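Local coordinates for protein N-terminal acetyltransferase B complex subunit MDM20 (Candida albicans, PDB 5K04) that serves as the non-catalytic subunit of the NatB N-terminal acetyltransferase complex, an all-helical, probably TPR-like scaffold that binds the NAT3 subunit, at residues N300-F305 against L309-D314; L282-D287 against R292-S297; N342-V347 against W353-R358; D249-W254 against Q270-P275. All blocks are in the same frame, centred on the assembly; numbering follows the deposited sequence.

Interaction 1 of 4, residues N300-F305 against L309-D314; sequences NYYQKF and LCCYAD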
# COMPACT_ATOMS: atom_id res chain seq x y z
N ASN A 300 34.46 4.43 -18.88
CA ASN A 300 34.08 5.82 -19.17
C ASN A 300 32.87 6.24 -18.34
O ASN A 300 32.79 7.38 -17.88
CB ASN A 300 33.83 5.99 -20.67
CG ASN A 300 33.12 7.32 -21.02
OD1 ASN A 300 33.77 8.37 -21.13
ND2 ASN A 300 31.79 7.27 -21.23
N TYR A 301 31.91 5.33 -18.15
CA TYR A 301 30.78 5.66 -17.27
C TYR A 301 31.26 5.89 -15.85
O TYR A 301 30.85 6.85 -15.19
CB TYR A 301 29.71 4.56 -17.30
CG TYR A 301 28.61 4.86 -16.31
CD1 TYR A 301 27.54 5.67 -16.66
CD2 TYR A 301 28.68 4.38 -15.00
CE1 TYR A 301 26.54 5.98 -15.73
CE2 TYR A 301 27.69 4.68 -14.07
CZ TYR A 301 26.63 5.48 -14.43
OH TYR A 301 25.66 5.76 -13.50
N TYR A 302 32.15 5.02 -15.36
CA TYR A 302 32.64 5.11 -13.99
C TYR A 302 33.41 6.41 -13.76
O TYR A 302 33.30 7.02 -12.69
CB TYR A 302 33.52 3.89 -13.67
CG TYR A 302 34.23 3.98 -12.32
CD1 TYR A 302 33.62 3.51 -11.17
CD2 TYR A 302 35.49 4.55 -12.20
CE1 TYR A 302 34.25 3.59 -9.94
CE2 TYR A 302 36.13 4.64 -10.96
CZ TYR A 302 35.50 4.16 -9.83
OH TYR A 302 36.11 4.24 -8.61
N GLN A 303 34.21 6.83 -14.74
CA GLN A 303 35.00 8.05 -14.57
C GLN A 303 34.12 9.27 -14.48
O GLN A 303 34.45 10.24 -13.78
CB GLN A 303 36.00 8.21 -15.72
CG GLN A 303 37.11 7.15 -15.76
CD GLN A 303 37.96 7.12 -14.49
OE1 GLN A 303 38.17 8.15 -13.84
NE2 GLN A 303 38.44 5.93 -14.13
N LYS A 304 32.99 9.25 -15.17
CA LYS A 304 32.06 10.37 -15.15
C LYS A 304 31.14 10.33 -13.94
O LYS A 304 30.70 11.40 -13.48
CB LYS A 304 31.25 10.39 -16.44
CG LYS A 304 32.10 10.64 -17.67
CD LYS A 304 31.27 10.67 -18.94
CE LYS A 304 32.07 11.29 -20.08
NZ LYS A 304 32.55 12.66 -19.70
N PHE A 305 30.83 9.15 -13.41
CA PHE A 305 29.76 9.03 -12.42
C PHE A 305 30.15 8.35 -11.10
O PHE A 305 29.27 8.07 -10.28
CB PHE A 305 28.57 8.32 -13.07
CG PHE A 305 27.93 9.14 -14.16
CD1 PHE A 305 27.00 10.13 -13.85
CD2 PHE A 305 28.30 8.98 -15.49
CE1 PHE A 305 26.44 10.92 -14.85
CE2 PHE A 305 27.75 9.76 -16.49
CZ PHE A 305 26.82 10.74 -16.16
N LEU A 309 25.97 8.64 -6.33
CA LEU A 309 25.51 7.45 -5.63
C LEU A 309 24.85 6.44 -6.58
O LEU A 309 24.71 5.27 -6.22
CB LEU A 309 24.56 7.90 -4.52
CG LEU A 309 24.38 6.99 -3.31
CD1 LEU A 309 25.71 6.76 -2.57
CD2 LEU A 309 23.35 7.58 -2.38
N CYS A 310 24.50 6.87 -7.80
CA CYS A 310 23.89 5.98 -8.78
C CYS A 310 24.87 4.97 -9.38
O CYS A 310 24.42 3.93 -9.86
CB CYS A 310 23.24 6.79 -9.91
SG CYS A 310 24.30 7.73 -10.99
N CYS A 311 26.19 5.25 -9.34
CA CYS A 311 27.15 4.52 -10.18
C CYS A 311 26.99 3.01 -10.04
O CYS A 311 26.85 2.30 -11.04
CB CYS A 311 28.59 4.95 -9.84
SG CYS A 311 29.82 4.38 -10.98
N TYR A 312 27.02 2.51 -8.81
CA TYR A 312 27.00 1.06 -8.58
C TYR A 312 25.75 0.42 -9.15
O TYR A 312 25.82 -0.62 -9.82
CB TYR A 312 27.09 0.76 -7.09
CG TYR A 312 26.88 -0.71 -6.80
CD1 TYR A 312 27.90 -1.63 -7.01
CD2 TYR A 312 25.67 -1.17 -6.32
CE1 TYR A 312 27.72 -2.98 -6.75
CE2 TYR A 312 25.48 -2.52 -6.05
CZ TYR A 312 26.50 -3.42 -6.28
OH TYR A 312 26.29 -4.75 -6.01
N ALA A 313 24.57 1.00 -8.85
CA ALA A 313 23.32 0.40 -9.31
C ALA A 313 23.23 0.41 -10.84
O ALA A 313 22.68 -0.52 -11.44
CB ALA A 313 22.12 1.11 -8.68
N ASP A 314 23.79 1.43 -11.47
CA ASP A 314 23.79 1.50 -12.92
C ASP A 314 24.70 0.43 -13.55
O ASP A 314 24.33 -0.20 -14.54
CB ASP A 314 24.20 2.91 -13.35
CG ASP A 314 23.13 3.99 -13.01
OD1 ASP A 314 22.03 3.65 -12.53
OD2 ASP A 314 23.41 5.19 -13.25
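The two segments, with three residues between them, come nearest at Phe305 and Cys311, whose CA atoms lie 5.7 Å apart. Close to that point the Phe305 carbonyl oxygen sits 3.2 Å from Cys311 CB, a direct contact of backbone with side chain. Tyr301 reaches across to Asp314. With CG anti to its amide nitrogen (chi1 175°), its ring is carried out toward the second helix, and its hydroxyl donates a hydrogen bond to Asp314 OD2. The modelled OH to OD2 separation of 2.3 Å is very short, and its exact value is doubtful. The ring and carboxylate planes stand 58° apart, and the two side chains cross at roughly a right angle. Asp314 OD2 also forms a salt bridge with Arg277, so one carboxylate oxygen ties together three helices. Cys311 places its sulfur between two aromatic rings: SG lies 3.8 Å from Tyr301 CE2 and 3.9 Å from Tyr302 CD1, and it approaches both rings obliquely. One face of the Tyr301 ring is covered by Phe305 CB of its own segment. Tyr302 directs its hydroxyl to Asn343 on helix 337-346. Five of the six touching residues are buried, and Tyr84 of the NAT3 subunit packs on Cys310 and Asp314. The contact thus joins two consecutive helices linked by a short loop, with cysteine sulfur-aromatic contacts between them, within an all-helical, probably TPR-like scaffold at the interface with its partner subunit.

Interaction 2 of 4, residues L282-D287 against R292-S297; sequences LKIELD and RNIETS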
# COMPACT_ATOMS: atom_id res chain seq x y z
N LEU A 282 24.15 3.96 -22.41
CA LEU A 282 23.75 3.43 -23.70
C LEU A 282 24.94 2.87 -24.46
O LEU A 282 24.81 1.87 -25.17
CB LEU A 282 23.07 4.52 -24.53
CG LEU A 282 22.41 4.02 -25.81
CD1 LEU A 282 21.22 3.13 -25.47
CD2 LEU A 282 21.99 5.19 -26.68
N LYS A 283 26.11 3.52 -24.32
CA LYS A 283 27.32 3.06 -25.00
C LYS A 283 27.68 1.65 -24.57
O LYS A 283 28.18 0.86 -25.38
CB LYS A 283 28.47 4.03 -24.71
CG LYS A 283 28.38 5.29 -25.54
CD LYS A 283 29.58 6.19 -25.31
CE LYS A 283 29.52 7.44 -26.20
NZ LYS A 283 29.76 7.17 -27.66
N ILE A 284 27.41 1.31 -23.31
CA ILE A 284 27.52 -0.08 -22.85
C ILE A 284 26.49 -0.94 -23.56
O ILE A 284 26.80 -2.04 -24.05
CB ILE A 284 27.34 -0.16 -21.33
CG1 ILE A 284 28.24 0.87 -20.63
CG2 ILE A 284 27.67 -1.57 -20.86
CD1 ILE A 284 28.07 0.91 -19.13
N GLU A 285 25.24 -0.47 -23.60
CA GLU A 285 24.19 -1.22 -24.28
C GLU A 285 24.48 -1.36 -25.77
O GLU A 285 24.07 -2.34 -26.40
CB GLU A 285 22.85 -0.51 -24.05
CG GLU A 285 21.65 -1.45 -23.93
CD GLU A 285 21.47 -2.03 -22.54
OE1 GLU A 285 21.68 -1.29 -21.55
OE2 GLU A 285 21.10 -3.22 -22.44
N LEU A 286 25.21 -0.40 -26.35
CA LEU A 286 25.50 -0.46 -27.78
C LEU A 286 26.64 -1.43 -28.06
O LEU A 286 26.63 -2.11 -29.09
CB LEU A 286 25.81 0.94 -28.31
CG LEU A 286 26.10 1.06 -29.81
CD1 LEU A 286 24.85 0.78 -30.63
CD2 LEU A 286 26.69 2.43 -30.17
N ASP A 287 27.62 -1.52 -27.15
CA ASP A 287 28.66 -2.54 -27.26
C ASP A 287 28.05 -3.94 -27.22
O ASP A 287 28.40 -4.80 -28.04
CB ASP A 287 29.68 -2.38 -26.13
CG ASP A 287 30.49 -1.11 -26.27
OD1 ASP A 287 30.33 -0.42 -27.30
OD2 ASP A 287 31.27 -0.81 -25.34
N ARG A 292 30.53 -6.35 -29.06
CA ARG A 292 31.81 -5.71 -28.81
C ARG A 292 32.17 -5.79 -27.33
O ARG A 292 31.37 -6.21 -26.48
CB ARG A 292 31.80 -4.26 -29.28
CG ARG A 292 31.56 -4.07 -30.76
CD ARG A 292 31.24 -2.60 -31.04
NE ARG A 292 32.38 -1.72 -30.83
CZ ARG A 292 33.12 -1.21 -31.81
NH1 ARG A 292 32.83 -1.50 -33.08
NH2 ARG A 292 34.15 -0.41 -31.54
N ASN A 293 33.39 -5.34 -27.01
CA ASN A 293 33.91 -5.42 -25.65
C ASN A 293 33.34 -4.30 -24.77
O ASN A 293 33.38 -3.12 -25.13
CB ASN A 293 35.43 -5.35 -25.67
CG ASN A 293 35.99 -5.01 -24.32
OD1 ASN A 293 36.46 -3.89 -24.09
ND2 ASN A 293 35.93 -5.97 -23.40
N ILE A 294 32.86 -4.69 -23.59
CA ILE A 294 32.21 -3.79 -22.65
C ILE A 294 33.18 -2.81 -21.98
O ILE A 294 32.76 -1.72 -21.55
CB ILE A 294 31.49 -4.67 -21.60
CG1 ILE A 294 30.55 -5.66 -22.30
CG2 ILE A 294 30.68 -3.87 -20.62
CD1 ILE A 294 29.80 -6.57 -21.34
N GLU A 295 34.47 -3.14 -21.93
CA GLU A 295 35.38 -2.59 -20.92
C GLU A 295 35.47 -1.07 -20.97
O GLU A 295 35.29 -0.40 -19.94
CB GLU A 295 36.77 -3.20 -21.10
CG GLU A 295 37.11 -4.28 -20.12
CD GLU A 295 38.58 -4.53 -20.05
OE1 GLU A 295 39.12 -5.13 -21.01
OE2 GLU A 295 39.21 -4.11 -19.06
N THR A 296 35.82 -0.51 -22.13
CA THR A 296 36.12 0.92 -22.19
C THR A 296 34.90 1.77 -21.86
O THR A 296 35.02 2.82 -21.22
CB THR A 296 36.67 1.28 -23.57
OG1 THR A 296 35.58 1.43 -24.49
CG2 THR A 296 37.56 0.19 -24.08
N SER A 297 33.71 1.33 -22.28
CA SER A 297 32.52 2.11 -21.98
C SER A 297 32.08 1.95 -20.53
O SER A 297 31.45 2.86 -19.98
CB SER A 297 31.38 1.75 -22.95
OG SER A 297 31.48 0.42 -23.40
O HOH W 1 33.79 -0.19 -25.11
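Asp287 gathers the polar contacts between helix 277-289 and the start of helix 295-305. Its backbone oxygen accepts a nearly straight hydrogen bond from Arg292 N, 2.8 Å long with an N-H...O angle of 170°, which closes the turn where the CA atoms of these residues are 4.7 Å apart. Its carboxylate is engaged separately: OD2 accepts from Ser297 OG, at a modelled 2.3 Å that is too short to be taken literally. A water donates to the same OD2 at 2.6 Å and is hydrogen-bonded to Thr296 OG1 as well, so this oxygen is linked to two successive residues of the second helix. The Arg292 guanidinium stays beyond salt-bridge range, NE 4.3 Å from Asp287 OD1, and probably adds a weaker attraction; it makes a cation-pi contact with Phe265.

The motif is an antiparallel helical hairpin, two consecutive helices joined by a short turn, as expected of a TPR-clan family. At the head of its second helix Asn293 provides a weak capping bond, Glu295 N donating to Asn293 OD1 at 3.0 Å.

The apolar packing is centred on Ile284. Ile284 and Ile294 cross at about a right angle and touch through their CG2 methyls, 3.8 Å apart; both methyls are anti to their own backbone nitrogens. Ile284 CG1 also rests 3.8 Å from the Ser297 carbonyl oxygen, while Lys283 offers Ser297 its CB and sends its amine to Asp269.

Interaction 3 of 4, residues N342-V347 against W353-R358; sequences NNRKFV and WDVYER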
# COMPACT_ATOMS: atom_id res chain seq x y z
N ASN A 342 30.87 3.60 -3.71
CA ASN A 342 30.67 2.77 -4.90
C ASN A 342 31.73 1.67 -4.98
O ASN A 342 31.40 0.50 -5.20
CB ASN A 342 30.69 3.65 -6.15
CG ASN A 342 29.36 4.40 -6.36
OD1 ASN A 342 28.29 3.81 -6.29
ND2 ASN A 342 29.44 5.71 -6.60
N ASN A 343 33.00 2.03 -4.74
CA ASN A 343 34.09 1.05 -4.81
C ASN A 343 33.89 -0.07 -3.79
O ASN A 343 34.07 -1.24 -4.12
CB ASN A 343 35.43 1.74 -4.58
CG ASN A 343 35.79 2.69 -5.70
OD1 ASN A 343 35.08 2.77 -6.71
ND2 ASN A 343 36.88 3.44 -5.52
N ARG A 344 33.51 0.28 -2.56
CA ARG A 344 33.27 -0.76 -1.55
C ARG A 344 32.10 -1.65 -1.93
O ARG A 344 32.09 -2.84 -1.60
CB ARG A 344 33.03 -0.11 -0.19
CG ARG A 344 34.24 0.60 0.39
CD ARG A 344 35.23 -0.39 0.97
NE ARG A 344 36.46 0.27 1.41
CZ ARG A 344 36.83 0.38 2.68
NH1 ARG A 344 36.08 -0.13 3.65
NH2 ARG A 344 37.96 1.01 2.99
N LYS A 345 31.10 -1.09 -2.62
CA LYS A 345 30.00 -1.91 -3.13
C LYS A 345 30.47 -2.81 -4.26
O LYS A 345 30.10 -3.99 -4.32
CB LYS A 345 28.87 -1.01 -3.60
CG LYS A 345 28.08 -0.37 -2.48
CD LYS A 345 27.31 0.82 -3.00
CE LYS A 345 25.84 0.63 -2.87
NZ LYS A 345 25.20 1.95 -2.68
N PHE A 346 31.28 -2.27 -5.18
CA PHE A 346 31.75 -3.08 -6.30
C PHE A 346 32.51 -4.31 -5.82
O PHE A 346 32.30 -5.41 -6.33
CB PHE A 346 32.61 -2.24 -7.24
CG PHE A 346 31.82 -1.28 -8.10
CD1 PHE A 346 30.90 -1.76 -9.03
CD2 PHE A 346 32.02 0.09 -8.02
CE1 PHE A 346 30.16 -0.90 -9.84
CE2 PHE A 346 31.31 0.97 -8.82
CZ PHE A 346 30.37 0.48 -9.73
N VAL A 347 33.37 -4.15 -4.80
CA VAL A 347 34.17 -5.26 -4.28
C VAL A 347 33.42 -5.99 -3.17
O VAL A 347 33.99 -6.86 -2.50
CB VAL A 347 35.53 -4.76 -3.76
CG1 VAL A 347 36.24 -3.97 -4.83
CG2 VAL A 347 35.34 -3.92 -2.50
N TRP A 353 33.90 0.36 8.83
CA TRP A 353 34.04 1.35 9.90
C TRP A 353 35.19 2.30 9.63
O TRP A 353 35.15 3.46 10.06
CB TRP A 353 34.23 0.66 11.25
CG TRP A 353 33.03 -0.15 11.63
CD1 TRP A 353 32.98 -1.51 11.82
CD2 TRP A 353 31.70 0.33 11.85
NE1 TRP A 353 31.70 -1.89 12.14
CE2 TRP A 353 30.90 -0.78 12.17
CE3 TRP A 353 31.11 1.60 11.82
CZ2 TRP A 353 29.53 -0.67 12.46
CZ3 TRP A 353 29.75 1.71 12.11
CH2 TRP A 353 28.98 0.57 12.42
N ASP A 354 36.22 1.85 8.91
CA ASP A 354 37.34 2.73 8.61
C ASP A 354 36.88 3.94 7.80
O ASP A 354 37.34 5.06 8.03
CB ASP A 354 38.44 1.96 7.86
CG ASP A 354 37.94 1.32 6.57
OD1 ASP A 354 36.79 0.82 6.53
OD2 ASP A 354 38.70 1.32 5.58
N VAL A 355 35.93 3.73 6.88
CA VAL A 355 35.43 4.85 6.08
C VAL A 355 34.49 5.71 6.92
O VAL A 355 34.53 6.94 6.85
CB VAL A 355 34.73 4.34 4.81
CG1 VAL A 355 34.21 5.51 3.99
CG2 VAL A 355 35.68 3.49 3.99
N TYR A 356 33.64 5.06 7.72
CA TYR A 356 32.81 5.78 8.69
C TYR A 356 33.66 6.72 9.54
O TYR A 356 33.31 7.90 9.72
CB TYR A 356 32.05 4.79 9.57
CG TYR A 356 31.35 5.51 10.70
CD1 TYR A 356 30.14 6.16 10.48
CD2 TYR A 356 31.93 5.60 11.96
CE1 TYR A 356 29.52 6.86 11.50
CE2 TYR A 356 31.33 6.31 12.98
CZ TYR A 356 30.11 6.93 12.75
OH TYR A 356 29.50 7.62 13.78
N GLU A 357 34.77 6.23 10.08
CA GLU A 357 35.61 7.08 10.93
C GLU A 357 36.16 8.29 10.19
O GLU A 357 36.47 9.30 10.83
CB GLU A 357 36.75 6.27 11.54
CG GLU A 357 36.31 5.25 12.60
CD GLU A 357 35.77 5.88 13.89
OE1 GLU A 357 35.91 7.10 14.07
OE2 GLU A 357 35.21 5.13 14.72
N ARG A 358 36.27 8.22 8.87
CA ARG A 358 36.75 9.35 8.07
C ARG A 358 35.64 10.31 7.67
O ARG A 358 35.94 11.44 7.28
CB ARG A 358 37.47 8.85 6.81
CG ARG A 358 38.89 8.35 7.06
CD ARG A 358 39.32 7.40 5.95
NE ARG A 358 39.26 8.03 4.64
CZ ARG A 358 39.17 7.38 3.48
NH1 ARG A 358 39.10 6.05 3.46
NH2 ARG A 358 39.13 8.05 2.33
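The backbones of segments 342-347 and 353-358 stay well apart, their nearest CA atoms, those of Arg344 and Val355, being 9.7 Å from each other, so side chains alone bridge the gap. Arg344 spans most of it. A bend at chi2 (-77°) directs its guanidinium end-on at Asp354, which approaches from the opposite direction. Two nitrogens each take one carboxylate oxygen in a bidentate salt bridge: NH2 to OD2 at 2.7 Å, with an N-H...O angle of 177°, and NH1 to OD1 at 3.1 Å. Both oxygens are met on their syn sides and lie close to the guanidinium plane; the two flat groups are only 22° from coplanar. Such a paired grip restrains rotation of the guanidinium about its long axis. Val355 supplies an apolar floor, its CG2 methyl lying over one guanidinium face, 3.5 Å from NH2. NH1 has a further partner in Asn352, just ahead of helix 353-358. The carboxylate is on the exposed side of the contact, whereas Val355 is buried. Arg358 brings a second guanidinium within 5.2 Å (NH1 to Arg344 NH2), a like charge that the carboxylate probably offsets in part. Around this link, helix 372-383 touches Arg344 through Leu375 and Tyr356 through Thr376, helix 388-404 receives Tyr356, and helix 311-315 packs against Asn342 and Phe346, so the salt bridge joins two consecutive helices of the helical scaffold.

Interaction 4 of 4, residues D249-W254 against Q270-P275; sequences DTWKLW and QKLTLP. Unlike the reference sequence in segment 270-275: Leu274 (reference Ser).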
# COMPACT_ATOMS: atom_id res chain seq x y z
N ASP A 249 14.75 4.06 -22.09
CA ASP A 249 14.01 3.05 -22.83
C ASP A 249 13.88 3.41 -24.30
O ASP A 249 13.99 2.55 -25.18
CB ASP A 249 12.63 2.85 -22.19
CG ASP A 249 12.69 2.18 -20.83
OD1 ASP A 249 13.80 1.83 -20.38
OD2 ASP A 249 11.63 1.98 -20.21
N THR A 250 13.69 4.70 -24.60
CA THR A 250 13.59 5.15 -25.98
C THR A 250 14.95 5.11 -26.68
O THR A 250 15.01 4.85 -27.90
CB THR A 250 12.99 6.56 -26.03
OG1 THR A 250 11.76 6.58 -25.29
CG2 THR A 250 12.72 6.99 -27.48
N TRP A 251 16.04 5.33 -25.94
CA TRP A 251 17.37 5.21 -26.52
C TRP A 251 17.66 3.77 -26.92
O TRP A 251 18.22 3.51 -27.99
CB TRP A 251 18.45 5.69 -25.54
CG TRP A 251 18.69 7.19 -25.46
CD1 TRP A 251 18.41 8.02 -24.40
CD2 TRP A 251 19.30 8.02 -26.46
NE1 TRP A 251 18.79 9.30 -24.69
CE2 TRP A 251 19.33 9.34 -25.95
CE3 TRP A 251 19.79 7.79 -27.75
CZ2 TRP A 251 19.86 10.41 -26.67
CZ3 TRP A 251 20.31 8.85 -28.46
CH2 TRP A 251 20.34 10.15 -27.92
N LYS A 252 17.27 2.82 -26.07
CA LYS A 252 17.54 1.41 -26.35
C LYS A 252 16.79 0.96 -27.60
O LYS A 252 17.35 0.26 -28.45
CB LYS A 252 17.16 0.56 -25.15
CG LYS A 252 18.07 0.79 -23.93
CD LYS A 252 17.42 0.30 -22.62
CE LYS A 252 17.33 -1.21 -22.55
NZ LYS A 252 16.66 -1.65 -21.30
N LEU A 253 15.52 1.35 -27.72
CA LEU A 253 14.77 1.06 -28.94
C LEU A 253 15.43 1.68 -30.16
O LEU A 253 15.44 1.08 -31.24
CB LEU A 253 13.32 1.54 -28.79
CG LEU A 253 12.44 0.83 -27.75
CD1 LEU A 253 11.01 1.35 -27.82
CD2 LEU A 253 12.42 -0.67 -27.91
N TRP A 254 16.04 2.86 -29.99
CA TRP A 254 16.67 3.55 -31.12
C TRP A 254 17.89 2.80 -31.63
O TRP A 254 18.11 2.73 -32.85
CB TRP A 254 17.05 4.97 -30.71
CG TRP A 254 17.73 5.75 -31.79
CD1 TRP A 254 17.14 6.37 -32.87
CD2 TRP A 254 19.13 6.04 -31.89
NE1 TRP A 254 18.09 7.00 -33.64
CE2 TRP A 254 19.32 6.80 -33.06
CE3 TRP A 254 20.24 5.70 -31.12
CZ2 TRP A 254 20.57 7.25 -33.46
CZ3 TRP A 254 21.49 6.13 -31.52
CH2 TRP A 254 21.64 6.90 -32.68
N GLN A 270 28.40 7.87 -33.55
CA GLN A 270 28.74 9.24 -33.92
C GLN A 270 27.65 10.23 -33.51
O GLN A 270 27.93 11.42 -33.33
CB GLN A 270 29.00 9.33 -35.43
CG GLN A 270 30.34 8.73 -35.88
CD GLN A 270 30.45 8.54 -37.39
OE1 GLN A 270 29.46 8.62 -38.12
NE2 GLN A 270 31.67 8.30 -37.86
N LYS A 271 26.41 9.76 -33.36
CA LYS A 271 25.33 10.61 -32.84
C LYS A 271 25.31 10.67 -31.32
O LYS A 271 24.47 11.38 -30.75
CB LYS A 271 23.97 10.12 -33.37
CG LYS A 271 23.69 10.50 -34.82
CD LYS A 271 22.21 10.39 -35.15
CE LYS A 271 21.84 11.16 -36.41
NZ LYS A 271 22.58 10.68 -37.62
N LEU A 272 26.21 9.96 -30.64
CA LEU A 272 26.23 9.91 -29.18
C LEU A 272 27.36 10.80 -28.65
O LEU A 272 28.38 10.34 -28.15
CB LEU A 272 26.38 8.46 -28.71
CG LEU A 272 25.26 7.52 -29.18
CD1 LEU A 272 25.50 6.10 -28.71
CD2 LEU A 272 23.90 8.01 -28.70
N THR A 273 27.14 12.11 -28.77
CA THR A 273 28.18 13.11 -28.54
C THR A 273 28.15 13.74 -27.15
O THR A 273 29.19 14.17 -26.65
CB THR A 273 28.07 14.23 -29.59
OG1 THR A 273 27.11 15.20 -29.16
CG2 THR A 273 27.63 13.67 -30.93
N LEU A 274 26.97 13.79 -26.51
CA LEU A 274 26.75 14.42 -25.21
C LEU A 274 27.08 13.46 -24.08
O LEU A 274 26.59 12.33 -24.08
CB LEU A 274 25.30 14.87 -25.08
CG LEU A 274 24.90 15.95 -26.07
CD1 LEU A 274 23.39 16.01 -26.19
CD2 LEU A 274 25.48 17.29 -25.62
N PRO A 275 27.90 13.87 -23.11
CA PRO A 275 28.28 12.94 -22.04
C PRO A 275 27.22 12.76 -20.96
O PRO A 275 27.54 12.70 -19.77
CB PRO A 275 29.56 13.57 -21.46
CG PRO A 275 29.45 15.02 -21.80
CD PRO A 275 28.66 15.13 -23.07
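Leu272 sets its CD2 methyl against two tryptophans of helix 248-260, making contact 3.7 Å from Trp251 CZ3 and 4.2 Å from Trp254 CZ3. An irregular interhelical loop here packs on an earlier helix of a TPR-clan, probably repeat-like region: segment 270-275 has no regular structure and links helix 265-269 to helix 277-289, while its leucine reaches back onto helix 248-260. The backbones remain distant, Trp251 and Leu272 having CA atoms 10.4 Å apart, so the large indoles do the bridging, with no hydrogen bond between the segments.

The tight part is buried. Trp251 presents CZ3 over one face of the Trp254 indole, 4.1 Å above its plane and offset toward the rim, and the leucine methyl touches both rings obliquely. The differing first torsions, -82° for Trp251 and 179° for Trp254, send the indoles from successive turns of the helix to the same leucine. Helix 229-242 also packs on the indoles: Phe241 meets both rings, His233 stacks on Trp254, and Glu237 accepts from Trp254 NE1. Leu272 also packs on Ile279 and Leu282 of helix 277-289.

The looser side is that of Lys271, an exposed residue whose aliphatic part makes the contact with Trp254. Its chain crosses Trp254 at about a right angle, with the amine leading away from the indole. The contact there consists of methylene groups beside the ring: Lys271 CB lies 4.0 Å from Trp254 CH2, and Lys271 CD lies 3.9 Å from Trp254 CZ2.

How the interactions relate
Along the chain the contacts follow in the order 4, 2, 1, 3, all within residues 248-552. Interactions 4 and 2 have centres about 12 Å apart and meet where Leu282 CD2 lies 3.6 Å from Trp251 CE3. Interactions 2 and 1, about 14 Å apart, share helix 295-305. Interaction 1 joins interaction 3 through two probable hydrogen bonds, Tyr302 OH to Asn343 OD1 at 2.6 Å and Tyr312 N to Asn342 OD1 at 3.1 Å. The ends of the series, 3 and 4, do not touch, their centres being about 33 Å apart. Interaction 1 approaches the bound coenzyme A, with the Phe305 side chain about 10 Å from it.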